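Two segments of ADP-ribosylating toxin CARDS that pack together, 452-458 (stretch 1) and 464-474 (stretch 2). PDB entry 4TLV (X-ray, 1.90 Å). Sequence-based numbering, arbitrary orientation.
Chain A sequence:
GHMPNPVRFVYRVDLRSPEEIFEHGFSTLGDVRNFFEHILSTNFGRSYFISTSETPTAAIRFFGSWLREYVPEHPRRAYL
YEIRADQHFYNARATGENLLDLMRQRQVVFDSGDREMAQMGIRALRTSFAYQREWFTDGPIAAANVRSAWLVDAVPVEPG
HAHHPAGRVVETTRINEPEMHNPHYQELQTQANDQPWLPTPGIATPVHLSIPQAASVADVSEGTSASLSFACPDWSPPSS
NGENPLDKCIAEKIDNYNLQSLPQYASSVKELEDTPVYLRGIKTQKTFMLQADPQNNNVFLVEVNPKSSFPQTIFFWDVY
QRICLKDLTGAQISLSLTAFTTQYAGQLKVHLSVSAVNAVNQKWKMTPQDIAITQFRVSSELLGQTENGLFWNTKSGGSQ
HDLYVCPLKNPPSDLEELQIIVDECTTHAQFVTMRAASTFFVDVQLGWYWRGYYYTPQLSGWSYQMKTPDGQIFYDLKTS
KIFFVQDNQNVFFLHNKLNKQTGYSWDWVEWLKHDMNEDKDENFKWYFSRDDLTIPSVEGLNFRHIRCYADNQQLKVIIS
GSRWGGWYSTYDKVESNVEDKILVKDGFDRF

Stretch 1, residues 452-458: GYYYTPQ
Stretch 2 464-474: YQMKTPDGQIF

The two stretches of this toxin are joined most firmly where Thr456 and Tyr464 form an antiparallel, hydrogen-bonded pair, their CA atoms 5.4 Å apart. Thr456 N donates to Tyr464 O at 2.9 Å, and Tyr464 N returns the bond to Thr456 O, also at 2.9 Å; N-H...O angles of 160° and 164° make both nearly straight. Residues 453-457 are an extended strand, with phi from -131° to -67° and psi from 138° to 154°, and Tyr464 matches them at -114°/147°.

Beyond this pair the ladder gives way to side-chain and water bonds. Gln465 turns off the strand geometry (phi/psi -89°/93°), and Met466 N makes a weak hydrogen bond back to Tyr464 O at 3.2 Å. Although Met466 N also lies 2.9 Å from Tyr454 O, the angle is too poor for a bond. That carbonyl is served instead by the Gln465 side chain, whose NE2 donates to Tyr454 O at 2.9 Å and 158°. Chi1 of -163°, chi2 of -80° and chi3 of -71° bring the amide there. Water 1 extends the link, accepting from Tyr454 N at 2.9 Å and, weakly, from Gln465 NE2 at 2.9 Å. The backbones remain close: the CA atoms of Tyr455 and Gln465 are 4.4 Å apart, those of Tyr454 and Lys467 5.0 Å, and those of Thr456 and Thr468 4.9 Å.

Further along, Thr456 OG1 (chi1 t) approaches Thr468 OG1 (chi1 m) to 2.7 Å. Water 3 sits 2.7 Å from Thr456 OG1 and accepts from Gln472 NE2 at 2.4 Å, tying Thr456 to the extended Gln472 side chain (chi1 and chi2 both t). Water 2 bridges the backbones, donating to Tyr455 O at 3.0 Å and accepting from Thr468 N at 2.9 Å.

Aromatic and aliphatic packing surrounds this polar network. Tyr453, Tyr454 and Tyr455 all adopt chi1 m, with chi2 of -79°, 80° and 85°. Over one face of the Tyr455 ring lies Gln465 CG, 3.9 Å from the ring centroid in a CH-pi contact, so the chain that carries the bonding amide also packs its methylene on the aromatic surface. Lys467, extended with chi1 to chi4 all t, runs over one face of the Tyr454 ring. Its CG comes within 4.0 Å of Tyr454 CD2, while its NZ is 5.4 Å from the ring centroid, long enough for at most a weak cation-pi attraction.

Thr456 also offers its methyl to nonpolar neighbours: CG2 lies 3.8 Å from Tyr464 CB and 3.7 Å from Met466 CG (Met466 chi1 p, chi2 t). The Tyr464 side chain, chi1 t, starts on the same sheet face as Thr456, but its end leads away. Gln458, with chi1 and chi2 both m, brings OE1 to 3.1 Å from Tyr464 CB. Beyond the Thr pair, Pro457 CG (C-gamma exo) meets Ile473 CD1 at 3.5 Å; Ile473 has chi1 m and chi2 t. Together the contacts bury 631 Å², both sides summed.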

# COMPACT_ATOMS: atom_id res chain seq x y z
N GLY A 452 8.68 5.68 29.81
CA GLY A 452 7.33 5.17 29.87
C GLY A 452 6.26 6.11 29.35
O GLY A 452 5.10 5.71 29.20
N TYR A 453 6.64 7.35 29.06
CA TYR A 453 5.69 8.34 28.56
C TYR A 453 5.88 8.64 27.07
O TYR A 453 7.01 8.78 26.60
CB TYR A 453 5.82 9.65 29.35
CG TYR A 453 5.47 9.50 30.81
CD1 TYR A 453 4.15 9.46 31.23
CD2 TYR A 453 6.47 9.38 31.78
CE1 TYR A 453 3.82 9.31 32.57
CE2 TYR A 453 6.15 9.24 33.12
CZ TYR A 453 4.83 9.20 33.51
OH TYR A 453 4.51 9.06 34.84
N TYR A 454 4.77 8.75 26.34
CA TYR A 454 4.81 9.16 24.94
C TYR A 454 4.65 10.67 24.73
O TYR A 454 3.89 11.34 25.44
CB TYR A 454 3.72 8.44 24.14
CG TYR A 454 3.92 6.95 24.07
CD1 TYR A 454 3.55 6.13 25.13
CD2 TYR A 454 4.50 6.36 22.95
CE1 TYR A 454 3.74 4.76 25.08
CE2 TYR A 454 4.69 4.98 22.89
CZ TYR A 454 4.31 4.19 23.95
OH TYR A 454 4.49 2.83 23.90
N TYR A 455 5.36 11.19 23.74
CA TYR A 455 5.23 12.58 23.33
C TYR A 455 4.97 12.69 21.83
O TYR A 455 5.38 11.83 21.05
CB TYR A 455 6.50 13.34 23.65
CG TYR A 455 6.77 13.42 25.14
CD1 TYR A 455 7.42 12.39 25.80
CD2 TYR A 455 6.36 14.53 25.88
CE1 TYR A 455 7.67 12.46 27.18
CE2 TYR A 455 6.61 14.61 27.25
CZ TYR A 455 7.26 13.58 27.89
OH TYR A 455 7.50 13.67 29.25
N THR A 456 4.33 13.79 21.46
CA THR A 456 3.92 14.04 20.08
C THR A 456 4.37 15.46 19.69
O THR A 456 4.39 16.37 20.52
CB THR A 456 2.39 13.86 19.93
OG1 THR A 456 2.04 13.85 18.54
CG2 THR A 456 1.63 14.98 20.65
N PRO A 457 4.75 15.65 18.42
CA PRO A 457 5.17 16.98 17.96
C PRO A 457 3.99 17.94 17.97
O PRO A 457 2.83 17.53 17.81
CB PRO A 457 5.59 16.74 16.50
CG PRO A 457 5.59 15.27 16.31
CD PRO A 457 4.68 14.68 17.32
N GLN A 458 4.29 19.22 18.19
CA GLN A 458 3.29 20.29 18.08
C GLN A 458 3.77 21.22 16.98
O GLN A 458 4.97 21.30 16.71
CB GLN A 458 3.18 21.08 19.39
CG GLN A 458 2.67 20.28 20.56
CD GLN A 458 1.15 20.18 20.62
OE1 GLN A 458 0.59 19.09 20.57
NE2 GLN A 458 0.49 21.32 20.74
N TYR A 464 3.89 17.74 23.07
CA TYR A 464 2.79 17.55 24.00
C TYR A 464 2.95 16.13 24.52
O TYR A 464 3.42 15.25 23.80
CB TYR A 464 1.49 17.72 23.22
CG TYR A 464 0.17 17.63 23.96
CD1 TYR A 464 -0.19 16.47 24.64
CD2 TYR A 464 -0.74 18.67 23.91
CE1 TYR A 464 -1.42 16.37 25.28
CE2 TYR A 464 -1.98 18.58 24.55
CZ TYR A 464 -2.32 17.42 25.24
OH TYR A 464 -3.54 17.32 25.87
N GLN A 465 2.57 15.90 25.78
CA GLN A 465 2.72 14.58 26.36
C GLN A 465 1.48 13.74 26.10
O GLN A 465 0.51 13.79 26.86
CB GLN A 465 3.02 14.66 27.86
CG GLN A 465 3.57 13.36 28.44
CD GLN A 465 2.50 12.33 28.72
OE1 GLN A 465 1.70 12.49 29.65
NE2 GLN A 465 2.49 11.25 27.94
N MET A 466 1.53 12.99 25.01
CA MET A 466 0.49 12.04 24.64
C MET A 466 1.01 11.27 23.43
O MET A 466 1.94 11.72 22.74
CB MET A 466 -0.83 12.75 24.32
CG MET A 466 -0.71 13.76 23.18
SD MET A 466 -2.26 14.58 22.70
CE MET A 466 -2.86 13.48 21.42
N LYS A 467 0.41 10.13 23.16
CA LYS A 467 0.82 9.35 22.01
C LYS A 467 0.27 10.04 20.75
O LYS A 467 -0.86 10.53 20.75
CB LYS A 467 0.32 7.91 22.13
CG LYS A 467 1.02 6.95 21.16
CD LYS A 467 0.59 5.50 21.40
CE LYS A 467 1.10 4.59 20.29
NZ LYS A 467 0.79 3.15 20.55
N THR A 468 1.09 10.11 19.71
CA THR A 468 0.66 10.72 18.45
C THR A 468 -0.55 9.96 17.93
O THR A 468 -0.53 8.73 17.85
CB THR A 468 1.78 10.68 17.43
OG1 THR A 468 2.91 11.40 17.93
CG2 THR A 468 1.34 11.30 16.11
N PRO A 469 -1.63 10.68 17.59
CA PRO A 469 -2.80 9.94 17.10
C PRO A 469 -2.61 9.42 15.68
O PRO A 469 -1.79 9.93 14.92
CB PRO A 469 -3.91 10.99 17.11
CG PRO A 469 -3.19 12.28 16.88
CD PRO A 469 -1.89 12.13 17.65
N ASP A 470 -3.39 8.41 15.32
CA ASP A 470 -3.46 7.95 13.94
C ASP A 470 -3.98 9.08 13.07
O ASP A 470 -4.78 9.91 13.52
CB ASP A 470 -4.41 6.76 13.82
CG ASP A 470 -3.96 5.56 14.62
OD1 ASP A 470 -2.87 5.03 14.32
OD2 ASP A 470 -4.69 5.16 15.55
N GLY A 471 -3.55 9.10 11.82
CA GLY A 471 -4.13 9.97 10.81
C GLY A 471 -3.71 11.43 10.89
O GLY A 471 -4.46 12.32 10.45
N GLN A 472 -2.51 11.68 11.42
CA GLN A 472 -2.07 13.06 11.64
C GLN A 472 -0.73 13.43 11.00
O GLN A 472 -0.59 14.50 10.40
CB GLN A 472 -1.99 13.35 13.15
CG GLN A 472 -1.79 14.83 13.43
CD GLN A 472 -1.89 15.15 14.89
OE1 GLN A 472 -2.93 15.58 15.38
NE2 GLN A 472 -0.80 14.93 15.60
N ILE A 473 0.26 12.56 11.14
CA ILE A 473 1.59 12.85 10.63
C ILE A 473 1.93 11.83 9.57
O ILE A 473 1.87 10.63 9.82
CB ILE A 473 2.64 12.82 11.78
CG1 ILE A 473 2.16 13.71 12.93
CG2 ILE A 473 3.99 13.25 11.24
CD1 ILE A 473 3.20 14.00 14.02
N PHE A 474 2.29 12.33 8.40
CA PHE A 474 2.43 11.52 7.21
C PHE A 474 3.74 11.75 6.50
O PHE A 474 4.38 12.79 6.66
CB PHE A 474 1.32 11.87 6.21
CG PHE A 474 -0.06 11.60 6.73
CD1 PHE A 474 -0.74 12.57 7.46
CD2 PHE A 474 -0.69 10.39 6.47
CE1 PHE A 474 -2.01 12.35 7.92
CE2 PHE A 474 -1.98 10.16 6.93
CZ PHE A 474 -2.64 11.16 7.66
O HOH W 1 2.12 8.39 27.58
O HOH W 2 3.82 9.33 20.48
O HOH W 3 0.00 15.49 17.84